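CELL WALL surface anchor family protein (Streptococcus pneumoniae, PDB 2Y1V) serves as the major pilin of the pneumococcal pilus, the subunit that is probably joined end to end to form the pilus shaft. Local coordinates at residues T5-T10 and V147-V152; K13-D18 and K46-V51; F53-T58 and A109-Y114; A104-A109 and I140-N145. All coordinates share one frame; numbering follows the deposited sequence.

All four contacts lie in the N-terminal domain, at one end of the elongated chain. Contacts 1 and 2, centres about 20 Å apart, both use strand 8-16: strand 149-167 runs along one side of it; on the other side strand 45-47 pairs with its second half. Contacts 3 and 4 belong to the four-stranded antiparallel sheet 91-93, 52-57, 109-115, 138-142; they share Ala109, centres about 10 Å apart. Contact 4 lies about 9 Å from contact 1, centre to centre. The other three contacts all fall between 5-10 and 147-152; contacts 3 and 4 interleave. Two sheets thus pack together, and neighbouring strands 8-16 and 149-167 are also joined covalently by the Lys13-Asn156 isopeptide bond.

Contact 1 of 4, residues T5-T10 and V147-V152; sequences TTTSVT and VVDAHV
Thr10 and His151 run alongside each other, with Thr10 CB 3.7 Å from His151 CD2. On this face of the sheet water 1 rests 3.5 Å above the plane of the His151 ring, toward its rim; it donates a hydrogen bond to Ala150 O and is also hydrogen-bonded to Ser8 OG and Thr10 OG1. The other face is apolar: Val9 CG2 approaches Ala150 CB (4.3 Å), and Val9 CG1 meets Val152 CG2. Beneath them runs the parallel pairing, in which Ala150 N donates to Ser8 O, Thr10 N to Ala150 O, and Val152 N to Thr10 O at 2.9 Å. At the loop end Val148 O receives Ser8 N at 3.2 Å and, weakly, Thr7 N. Thr6 OG1, anti to its own carbonyl carbon (chi1 -62°), donates to Val147 O at 2.7 Å and accepts from Leu144 N, pinning the 143-148 loop to Thr6. Farther out, strand 99-102 bonds to the other edge of strand 8-16 through Phe101, and Ile140 packs under Val9 and Val152. First and last strands running parallel as neighbours are consistent with a CnaB-like, Ig-related sandwich.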
# COMPACT_ATOMS: atom_id res chain seq x y z
N THR A 5 -26.21 42.03 -30.20
CA THR A 5 -25.70 41.64 -31.51
C THR A 5 -24.59 40.59 -31.44
O THR A 5 -24.25 39.98 -32.45
CB THR A 5 -25.22 42.88 -32.32
OG1 THR A 5 -24.26 43.63 -31.57
CG2 THR A 5 -26.41 43.79 -32.62
N THR A 6 -24.03 40.37 -30.26
CA THR A 6 -23.05 39.30 -30.10
C THR A 6 -23.78 38.00 -29.76
O THR A 6 -24.08 37.75 -28.60
CB THR A 6 -22.02 39.60 -29.00
OG1 THR A 6 -21.27 40.78 -29.33
CG2 THR A 6 -21.06 38.42 -28.85
N THR A 7 -24.05 37.19 -30.78
CA THR A 7 -24.94 36.04 -30.62
C THR A 7 -24.25 34.75 -30.21
O THR A 7 -24.92 33.76 -29.89
CB THR A 7 -25.79 35.79 -31.87
OG1 THR A 7 -24.95 35.40 -32.97
CG2 THR A 7 -26.58 37.04 -32.22
N SER A 8 -22.92 34.74 -30.22
CA SER A 8 -22.20 33.58 -29.70
C SER A 8 -20.79 33.95 -29.26
O SER A 8 -20.17 34.85 -29.81
CB SER A 8 -22.12 32.47 -30.73
OG SER A 8 -20.87 32.54 -31.39
N VAL A 9 -20.31 33.21 -28.25
CA VAL A 9 -18.97 33.35 -27.71
C VAL A 9 -18.34 31.97 -27.62
O VAL A 9 -18.95 31.02 -27.12
CB VAL A 9 -19.02 33.99 -26.31
CG1 VAL A 9 -17.66 33.98 -25.66
CG2 VAL A 9 -19.59 35.41 -26.38
N THR A 10 -17.12 31.82 -28.11
CA THR A 10 -16.47 30.54 -28.02
C THR A 10 -15.22 30.65 -27.16
O THR A 10 -14.37 31.52 -27.37
CB THR A 10 -16.14 29.95 -29.41
OG1 THR A 10 -17.35 29.78 -30.16
CG2 THR A 10 -15.47 28.60 -29.26
N VAL A 147 -18.40 42.66 -32.86
CA VAL A 147 -18.42 41.24 -33.18
C VAL A 147 -19.76 40.59 -32.89
O VAL A 147 -20.41 40.92 -31.89
CB VAL A 147 -17.28 40.49 -32.42
CG1 VAL A 147 -17.06 39.10 -33.00
CG2 VAL A 147 -15.97 41.31 -32.46
N VAL A 148 -20.18 39.68 -33.77
CA VAL A 148 -21.39 38.88 -33.56
C VAL A 148 -21.04 37.48 -33.05
O VAL A 148 -21.80 36.88 -32.28
CB VAL A 148 -22.23 38.71 -34.87
CG1 VAL A 148 -22.57 40.07 -35.48
CG2 VAL A 148 -21.49 37.85 -35.88
N ASP A 149 -19.90 36.96 -33.50
CA ASP A 149 -19.41 35.65 -33.08
C ASP A 149 -18.01 35.80 -32.50
O ASP A 149 -17.03 35.86 -33.24
CB ASP A 149 -19.38 34.67 -34.27
CG ASP A 149 -20.78 34.38 -34.83
OD1 ASP A 149 -21.75 35.07 -34.44
OD2 ASP A 149 -20.91 33.48 -35.67
N ALA A 150 -17.92 35.88 -31.17
CA ALA A 150 -16.66 36.17 -30.53
C ALA A 150 -15.90 34.91 -30.13
O ALA A 150 -16.47 33.80 -30.05
CB ALA A 150 -16.87 37.07 -29.32
N HIS A 151 -14.61 35.09 -29.88
CA HIS A 151 -13.72 34.02 -29.51
C HIS A 151 -12.75 34.57 -28.47
O HIS A 151 -12.22 35.67 -28.66
CB HIS A 151 -12.97 33.51 -30.74
CG HIS A 151 -13.85 32.89 -31.78
ND1 HIS A 151 -14.59 33.64 -32.68
CD2 HIS A 151 -14.11 31.60 -32.08
CE1 HIS A 151 -15.26 32.83 -33.48
NE2 HIS A 151 -14.99 31.59 -33.14
N VAL A 152 -12.55 33.82 -27.39
CA VAL A 152 -11.71 34.26 -26.26
C VAL A 152 -10.65 33.20 -25.89
O VAL A 152 -10.84 32.02 -26.16
CB VAL A 152 -12.58 34.56 -25.03
CG1 VAL A 152 -13.37 35.82 -25.26
CG2 VAL A 152 -13.53 33.39 -24.74
O HOH W 1 -17.88 32.06 -31.21

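Contact 2 of 4, residues K13-D18 and K46-V51; sequences KLLATD and KEIAGV
Leu14 and Leu15 run antiparallel to Glu47 and Lys46, a short beta pairing at the edge of the sheet that holds the domain's first strand; the arrangement is consistent with a CnaB-like domain, whose first strand carries the isopeptide lysine. Leu15 and Lys46 form the hydrogen-bonded pair: Leu15 N donates to Lys46 O at 2.6 Å, in the carbonyl plane, and Lys46 N returns a more bent bond to Leu15 O (2.9 Å, 144° at the hydrogen). Leu14 and Glu47 make the adjoining non-hydrogen-bonded pair, and beyond it Ile48 N donates to Lys13 O at 3.1 Å. The segment 46-51 then turns away through Gly50, whose phi is positive, and comes back over Lys13 with Val51.

Among the side chains, Leu15 and Ile48 pack crosswise, Leu15 CD1 touching Ile48 CG2 at 3.9 Å; Tyr122 packs against both. On the opposite face Leu14 CD1 comes near Glu47 CB (4.2 Å), while the extended Glu47 chain leads its carboxylate to His12, where OE2 is hydrogen-bonded to ND1. Thr17 CG2 touches Lys46 CB at the exposed end. Lys13 is buried, its side chain covalently joined through NZ to CG of Asn156 on strand 149-167, the isopeptide bond of this domain. Its chain bends at chi2 (-58°), and where it starts inward CG lies against the branches of Val51, 3.6 Å from CG1 and 3.9 Å from CG2.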
# COMPACT_ATOMS: atom_id res chain seq x y z
N LYS A 13 -9.56 27.04 -24.64
CA LYS A 13 -8.76 26.92 -23.46
C LYS A 13 -7.37 26.61 -23.95
O LYS A 13 -7.14 25.60 -24.61
CB LYS A 13 -9.30 25.78 -22.62
CG LYS A 13 -9.30 26.07 -21.17
CD LYS A 13 -7.94 26.40 -20.71
CE LYS A 13 -7.99 26.96 -19.34
NZ LYS A 13 -6.62 27.08 -18.87
N LEU A 14 -6.43 27.50 -23.64
CA LEU A 14 -5.07 27.32 -24.08
C LEU A 14 -4.18 26.79 -22.97
O LEU A 14 -4.27 27.22 -21.82
CB LEU A 14 -4.53 28.65 -24.62
CG LEU A 14 -4.67 28.94 -26.12
CD1 LEU A 14 -5.92 28.31 -26.73
CD2 LEU A 14 -4.61 30.45 -26.39
N LEU A 15 -3.32 25.84 -23.32
CA LEU A 15 -2.32 25.31 -22.40
C LEU A 15 -0.92 25.82 -22.78
O LEU A 15 -0.47 25.64 -23.91
CB LEU A 15 -2.35 23.79 -22.47
CG LEU A 15 -1.78 22.99 -21.31
CD1 LEU A 15 -1.95 21.55 -21.65
CD2 LEU A 15 -0.31 23.30 -21.09
N ALA A 16 -0.22 26.46 -21.84
CA ALA A 16 1.18 26.81 -22.09
C ALA A 16 2.08 25.59 -21.91
O ALA A 16 2.38 25.20 -20.78
CB ALA A 16 1.61 27.92 -21.20
N THR A 17 2.52 24.99 -23.01
CA THR A 17 3.36 23.78 -22.95
C THR A 17 4.68 24.02 -22.22
O THR A 17 5.25 23.11 -21.63
CB THR A 17 3.61 23.16 -24.33
OG1 THR A 17 4.43 24.04 -25.12
CG2 THR A 17 2.28 22.89 -25.06
N ASP A 18 5.17 25.25 -22.27
CA ASP A 18 6.28 25.64 -21.43
C ASP A 18 5.66 26.11 -20.11
O ASP A 18 4.66 25.57 -19.66
CB ASP A 18 7.12 26.73 -22.10
CG ASP A 18 6.37 28.05 -22.25
OD1 ASP A 18 5.13 28.07 -22.02
OD2 ASP A 18 7.01 29.08 -22.60
N LYS A 46 -1.35 25.32 -26.68
CA LYS A 46 -2.13 24.24 -27.27
C LYS A 46 -3.58 24.32 -26.79
O LYS A 46 -3.83 24.69 -25.65
CB LYS A 46 -1.51 22.89 -26.91
CG LYS A 46 -2.03 21.72 -27.74
CD LYS A 46 -1.49 20.40 -27.21
CE LYS A 46 -2.48 19.26 -27.48
NZ LYS A 46 -3.84 19.56 -26.92
N GLU A 47 -4.52 23.98 -27.65
CA GLU A 47 -5.91 24.02 -27.26
C GLU A 47 -6.41 22.66 -26.76
O GLU A 47 -6.31 21.65 -27.46
CB GLU A 47 -6.80 24.52 -28.40
CG GLU A 47 -8.26 24.65 -27.99
CD GLU A 47 -9.09 25.31 -29.06
OE1 GLU A 47 -8.51 25.65 -30.12
OE2 GLU A 47 -10.31 25.50 -28.85
N ILE A 48 -6.97 22.65 -25.56
CA ILE A 48 -7.42 21.43 -24.90
C ILE A 48 -8.92 21.38 -24.65
O ILE A 48 -9.57 22.39 -24.37
CB ILE A 48 -6.71 21.25 -23.55
CG1 ILE A 48 -6.96 22.46 -22.65
CG2 ILE A 48 -5.22 21.05 -23.75
CD1 ILE A 48 -6.35 22.31 -21.27
N ALA A 49 -9.47 20.17 -24.77
CA ALA A 49 -10.85 19.90 -24.47
C ALA A 49 -10.97 19.42 -23.03
O ALA A 49 -9.97 19.09 -22.39
CB ALA A 49 -11.38 18.82 -25.39
N GLY A 50 -12.22 19.35 -22.56
CA GLY A 50 -12.51 18.84 -21.24
C GLY A 50 -12.29 19.82 -20.11
O GLY A 50 -12.07 19.41 -18.98
N VAL A 51 -12.34 21.11 -20.40
CA VAL A 51 -12.29 22.13 -19.36
C VAL A 51 -13.68 22.75 -19.26
O VAL A 51 -14.27 23.10 -20.27
CB VAL A 51 -11.20 23.18 -19.67
CG1 VAL A 51 -11.28 24.38 -18.75
CG2 VAL A 51 -9.82 22.55 -19.61

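Contact 3 of 4, residues F53-T58 and A109-Y114; sequences FVWTNT and AKYKIY
Ile113 lies against one face of the Trp55 indole, its side chain extending alongside that of the tryptophan. Ile113 CD1 makes a CH-pi contact 3.9 Å from the centroid of the six-membered ring, and CG1 is on that face too, over the centre of the indole. Farther along, the edge of Trp55 is turned toward the face of Tyr111 in an offset edge-to-face pair, planes at 67°; Trp55 CE3 also touches Tyr111 CB at 3.8 Å. Phe53 CD1 closes the other end of this apolar row against Ile113 CG2, 3.8 Å away.

Four backbone hydrogen bonds hold the strands below: Val54 and Tyr114 exchange a pair, and so do Thr56 and Lys112. On the other face Thr56 CG2 meets Lys112 CB (3.7 Å), and Thr56 OG1 hangs 3.8 Å from Tyr114 CD1, buried without a hydrogen-bond partner in the model. Outermost, the extended Lys112 chain carries NZ to Thr58 O, a weak bond at 3.4 Å that water 2 bridges as well, and to Asn60 OD1, which Tyr114 OH also reaches.

Strands 52-57 and 109-115 are the middle pair of their four-stranded antiparallel sheet, flanked by 91-93 and 138-142. Their apolar side faces strand 8-16, where Trp55 meets Val9 and Phe53 meets Lys13.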
# COMPACT_ATOMS: atom_id res chain seq x y z
N PHE A 53 -16.47 25.60 -18.32
CA PHE A 53 -16.62 27.05 -18.24
C PHE A 53 -18.06 27.43 -17.93
O PHE A 53 -19.01 26.87 -18.49
CB PHE A 53 -16.13 27.72 -19.52
CG PHE A 53 -14.64 27.95 -19.54
CD1 PHE A 53 -14.07 29.08 -18.93
CD2 PHE A 53 -13.80 27.02 -20.14
CE1 PHE A 53 -12.70 29.29 -18.93
CE2 PHE A 53 -12.44 27.20 -20.15
CZ PHE A 53 -11.87 28.35 -19.54
N VAL A 54 -18.22 28.38 -17.01
CA VAL A 54 -19.55 28.77 -16.58
C VAL A 54 -19.64 30.28 -16.53
O VAL A 54 -18.65 30.96 -16.23
CB VAL A 54 -19.95 28.15 -15.21
CG1 VAL A 54 -19.16 28.76 -14.11
CG2 VAL A 54 -21.42 28.37 -14.93
N TRP A 55 -20.82 30.78 -16.85
CA TRP A 55 -21.03 32.21 -16.95
C TRP A 55 -21.61 32.81 -15.68
O TRP A 55 -22.45 32.21 -15.00
CB TRP A 55 -21.98 32.52 -18.09
CG TRP A 55 -21.40 32.38 -19.44
CD1 TRP A 55 -21.00 31.23 -20.04
CD2 TRP A 55 -21.19 33.44 -20.38
NE1 TRP A 55 -20.56 31.50 -21.31
CE2 TRP A 55 -20.66 32.85 -21.54
CE3 TRP A 55 -21.42 34.81 -20.37
CZ2 TRP A 55 -20.33 33.60 -22.67
CZ3 TRP A 55 -21.10 35.55 -21.48
CH2 TRP A 55 -20.55 34.96 -22.61
N THR A 56 -21.18 34.03 -15.41
CA THR A 56 -21.50 34.77 -14.21
C THR A 56 -21.88 36.19 -14.62
O THR A 56 -21.56 36.63 -15.72
CB THR A 56 -20.23 34.80 -13.34
OG1 THR A 56 -20.24 33.68 -12.43
CG2 THR A 56 -20.09 36.09 -12.59
N ASN A 57 -22.57 36.91 -13.75
CA ASN A 57 -22.73 38.34 -13.98
C ASN A 57 -21.55 39.05 -13.32
O ASN A 57 -20.70 38.40 -12.74
CB ASN A 57 -24.06 38.83 -13.42
CG ASN A 57 -24.09 38.83 -11.91
OD1 ASN A 57 -23.04 38.92 -11.26
ND2 ASN A 57 -25.30 38.75 -11.34
N THR A 58 -21.51 40.39 -13.39
CA THR A 58 -20.36 41.15 -12.90
C THR A 58 -20.10 41.00 -11.40
O THR A 58 -19.00 41.31 -10.93
CB THR A 58 -20.47 42.65 -13.25
OG1 THR A 58 -19.16 43.23 -13.32
CG2 THR A 58 -21.31 43.40 -12.21
N ALA A 109 -24.57 43.86 -20.97
CA ALA A 109 -24.01 43.90 -19.63
C ALA A 109 -22.57 43.44 -19.64
O ALA A 109 -22.03 43.11 -20.69
CB ALA A 109 -24.83 43.04 -18.69
N LYS A 110 -21.94 43.44 -18.47
CA LYS A 110 -20.62 42.84 -18.28
C LYS A 110 -20.84 41.46 -17.68
O LYS A 110 -21.71 41.28 -16.81
CB LYS A 110 -19.77 43.68 -17.32
CG LYS A 110 -19.67 45.14 -17.69
CD LYS A 110 -18.86 45.92 -16.66
CE LYS A 110 -18.73 47.39 -17.05
NZ LYS A 110 -17.71 48.14 -16.23
N TYR A 111 -20.09 40.47 -18.16
CA TYR A 111 -20.19 39.11 -17.65
C TYR A 111 -18.83 38.51 -17.38
O TYR A 111 -17.81 38.90 -17.98
CB TYR A 111 -20.90 38.20 -18.65
CG TYR A 111 -22.31 38.59 -18.98
CD1 TYR A 111 -23.38 38.15 -18.20
CD2 TYR A 111 -22.58 39.38 -20.08
CE1 TYR A 111 -24.69 38.50 -18.51
CE2 TYR A 111 -23.88 39.73 -20.40
CZ TYR A 111 -24.93 39.29 -19.61
OH TYR A 111 -26.20 39.66 -19.94
N LYS A 112 -18.83 37.52 -16.49
CA LYS A 112 -17.63 36.76 -16.27
C LYS A 112 -17.84 35.29 -16.65
O LYS A 112 -18.93 34.74 -16.47
CB LYS A 112 -17.21 36.88 -14.81
CG LYS A 112 -17.01 38.33 -14.38
CD LYS A 112 -16.56 38.41 -12.98
CE LYS A 112 -16.12 39.84 -12.66
NZ LYS A 112 -15.84 39.98 -11.22
N ILE A 113 -16.79 34.68 -17.20
CA ILE A 113 -16.76 33.25 -17.37
C ILE A 113 -15.62 32.65 -16.55
O ILE A 113 -14.45 33.03 -16.68
CB ILE A 113 -16.62 32.82 -18.84
CG1 ILE A 113 -17.37 33.79 -19.75
CG2 ILE A 113 -17.14 31.40 -19.02
CD1 ILE A 113 -16.99 33.69 -21.20
N TYR A 114 -15.97 31.68 -15.71
CA TYR A 114 -14.99 31.03 -14.85
C TYR A 114 -14.64 29.62 -15.32
O TYR A 114 -15.45 28.95 -15.97
CB TYR A 114 -15.53 30.93 -13.43
CG TYR A 114 -15.51 32.24 -12.70
CD1 TYR A 114 -16.51 33.18 -12.90
CD2 TYR A 114 -14.50 32.54 -11.78
CE1 TYR A 114 -16.50 34.38 -12.25
CE2 TYR A 114 -14.48 33.73 -11.12
CZ TYR A 114 -15.48 34.65 -11.36
OH TYR A 114 -15.48 35.86 -10.69
O HOH W 2 -16.23 42.71 -10.63
O HOH W 3 -19.39 46.46 -13.70

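Contact 4 of 4, residues A104-A109 and I140-N145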
# COMPACT_ATOMS: atom_id res chain seq x y z
N ALA A 104 -27.16 34.76 -27.49
CA ALA A 104 -28.23 35.53 -28.13
C ALA A 104 -29.26 36.15 -27.19
O ALA A 104 -29.83 37.19 -27.52
CB ALA A 104 -28.95 34.66 -29.21
N ASN A 105 -29.53 35.50 -26.06
CA ASN A 105 -30.53 36.01 -25.13
C ASN A 105 -29.97 36.80 -23.94
O ASN A 105 -30.74 37.29 -23.12
CB ASN A 105 -31.46 34.90 -24.62
CG ASN A 105 -32.12 34.11 -25.75
OD1 ASN A 105 -32.09 32.89 -25.74
ND2 ASN A 105 -32.70 34.81 -26.73
N LEU A 106 -28.65 36.91 -23.83
CA LEU A 106 -28.06 37.71 -22.76
C LEU A 106 -28.23 39.21 -22.98
O LEU A 106 -27.83 39.72 -24.02
CB LEU A 106 -26.57 37.41 -22.62
CG LEU A 106 -26.16 36.03 -22.14
CD1 LEU A 106 -24.66 36.00 -21.96
CD2 LEU A 106 -26.87 35.68 -20.84
N PRO A 107 -28.85 39.91 -22.01
CA PRO A 107 -28.93 41.38 -21.97
C PRO A 107 -27.57 42.05 -22.05
O PRO A 107 -26.59 41.50 -21.52
CB PRO A 107 -29.53 41.67 -20.59
CG PRO A 107 -30.36 40.47 -20.30
CD PRO A 107 -29.72 39.29 -21.00
N ALA A 108 -27.51 43.22 -22.68
CA ALA A 108 -26.30 44.03 -22.66
C ALA A 108 -25.85 44.09 -21.21
O ALA A 108 -26.67 44.33 -20.33
CB ALA A 108 -26.56 45.43 -23.20
N ALA A 109 -24.57 43.86 -20.97
CA ALA A 109 -24.01 43.90 -19.63
C ALA A 109 -22.57 43.44 -19.64
O ALA A 109 -22.03 43.11 -20.69
CB ALA A 109 -24.83 43.04 -18.69
N ILE A 140 -15.96 39.64 -20.29
CA ILE A 140 -16.45 40.05 -21.59
C ILE A 140 -17.75 40.84 -21.45
O ILE A 140 -18.73 40.34 -20.88
CB ILE A 140 -16.76 38.83 -22.49
CG1 ILE A 140 -17.78 37.93 -21.82
CG2 ILE A 140 -15.50 38.04 -22.78
CD1 ILE A 140 -18.25 36.81 -22.72
N GLU A 141 -17.74 42.06 -21.97
CA GLU A 141 -18.95 42.88 -21.97
C GLU A 141 -19.64 42.74 -23.33
O GLU A 141 -18.99 42.77 -24.37
CB GLU A 141 -18.62 44.34 -21.67
CG GLU A 141 -19.83 45.21 -21.39
CD GLU A 141 -19.49 46.69 -21.37
OE1 GLU A 141 -18.29 47.03 -21.37
OE2 GLU A 141 -20.43 47.51 -21.35
N LEU A 142 -20.96 42.55 -23.30
CA LEU A 142 -21.75 42.36 -24.53
C LEU A 142 -22.62 43.58 -24.84
O LEU A 142 -23.19 44.19 -23.93
CB LEU A 142 -22.66 41.12 -24.42
CG LEU A 142 -22.06 39.72 -24.29
CD1 LEU A 142 -23.14 38.71 -23.93
CD2 LEU A 142 -21.38 39.29 -25.59
N PRO A 143 -22.75 43.93 -26.13
CA PRO A 143 -22.10 43.20 -27.22
C PRO A 143 -20.58 43.43 -27.26
O PRO A 143 -20.09 44.47 -26.81
CB PRO A 143 -22.76 43.76 -28.48
CG PRO A 143 -23.35 45.08 -28.07
CD PRO A 143 -23.66 44.99 -26.60
N LEU A 144 -19.85 42.46 -27.79
CA LEU A 144 -18.42 42.62 -27.97
C LEU A 144 -18.20 43.59 -29.12
O LEU A 144 -18.12 43.19 -30.29
CB LEU A 144 -17.77 41.28 -28.29
CG LEU A 144 -16.24 41.34 -28.29
CD1 LEU A 144 -15.73 42.12 -27.08
CD2 LEU A 144 -15.67 39.94 -28.32
N ASN A 145 -18.13 44.87 -28.78
CA ASN A 145 -18.07 45.91 -29.78
C ASN A 145 -18.84 45.49 -31.02
O ASN A 145 -20.06 45.44 -31.05
CB ASN A 145 -16.62 46.17 -30.22
CG ASN A 145 -15.70 46.50 -29.06
OD1 ASN A 145 -16.01 47.32 -28.19
ND2 ASN A 145 -14.54 45.86 -29.04
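Ala109 and Leu142 meet through their flat peptide groups, N-H to C=O in both directions. Ala109 O takes Leu142 N at 2.9 Å, almost in line with its carbonyl (174° at the oxygen), while Leu142 O receives Ala109 N at 3.3 Å, tilted 18° out of the carbonyl plane. The two make a single antiparallel hydrogen-bonded pair. Around the carbonyl of Leu142, Ala108 adds a CA-H...O contact at 3.4 Å and brings its CB to 3.7 Å from the same oxygen. Ala109 O is crowded too: Glu141 CG comes within 3.1 Å of it, placed there because CG stands anti to the backbone nitrogen (chi1 -169°). The peptide bond between Leu142 and Pro143 is cis, and the proline ring meets the other segment through CD, which lies 4.5 Å from Ala108 CB, a loose touch at the surface.

Inward, Leu106 and Leu142 approach each other at a slant, with Leu106 CD1 and Leu142 CD1 3.7 Å apart. Beyond Pro143 the chain folds through an inverse gamma turn centred on Leu144.

Ala109 starts strand 109-115, and strand 138-142 borders it as the outermost strand of the sheet, so this pair closes one end of their pairing. Leu106 tucks from the loop 103-108 against Trp55 and Tyr111, and Pro107 O accepts the phenol of Tyr111. Past the end of strand 138-142, Pro143 touches Thr5 and Thr6, and Leu144 rests on Ala150 of strand 149-167, in the other sheet.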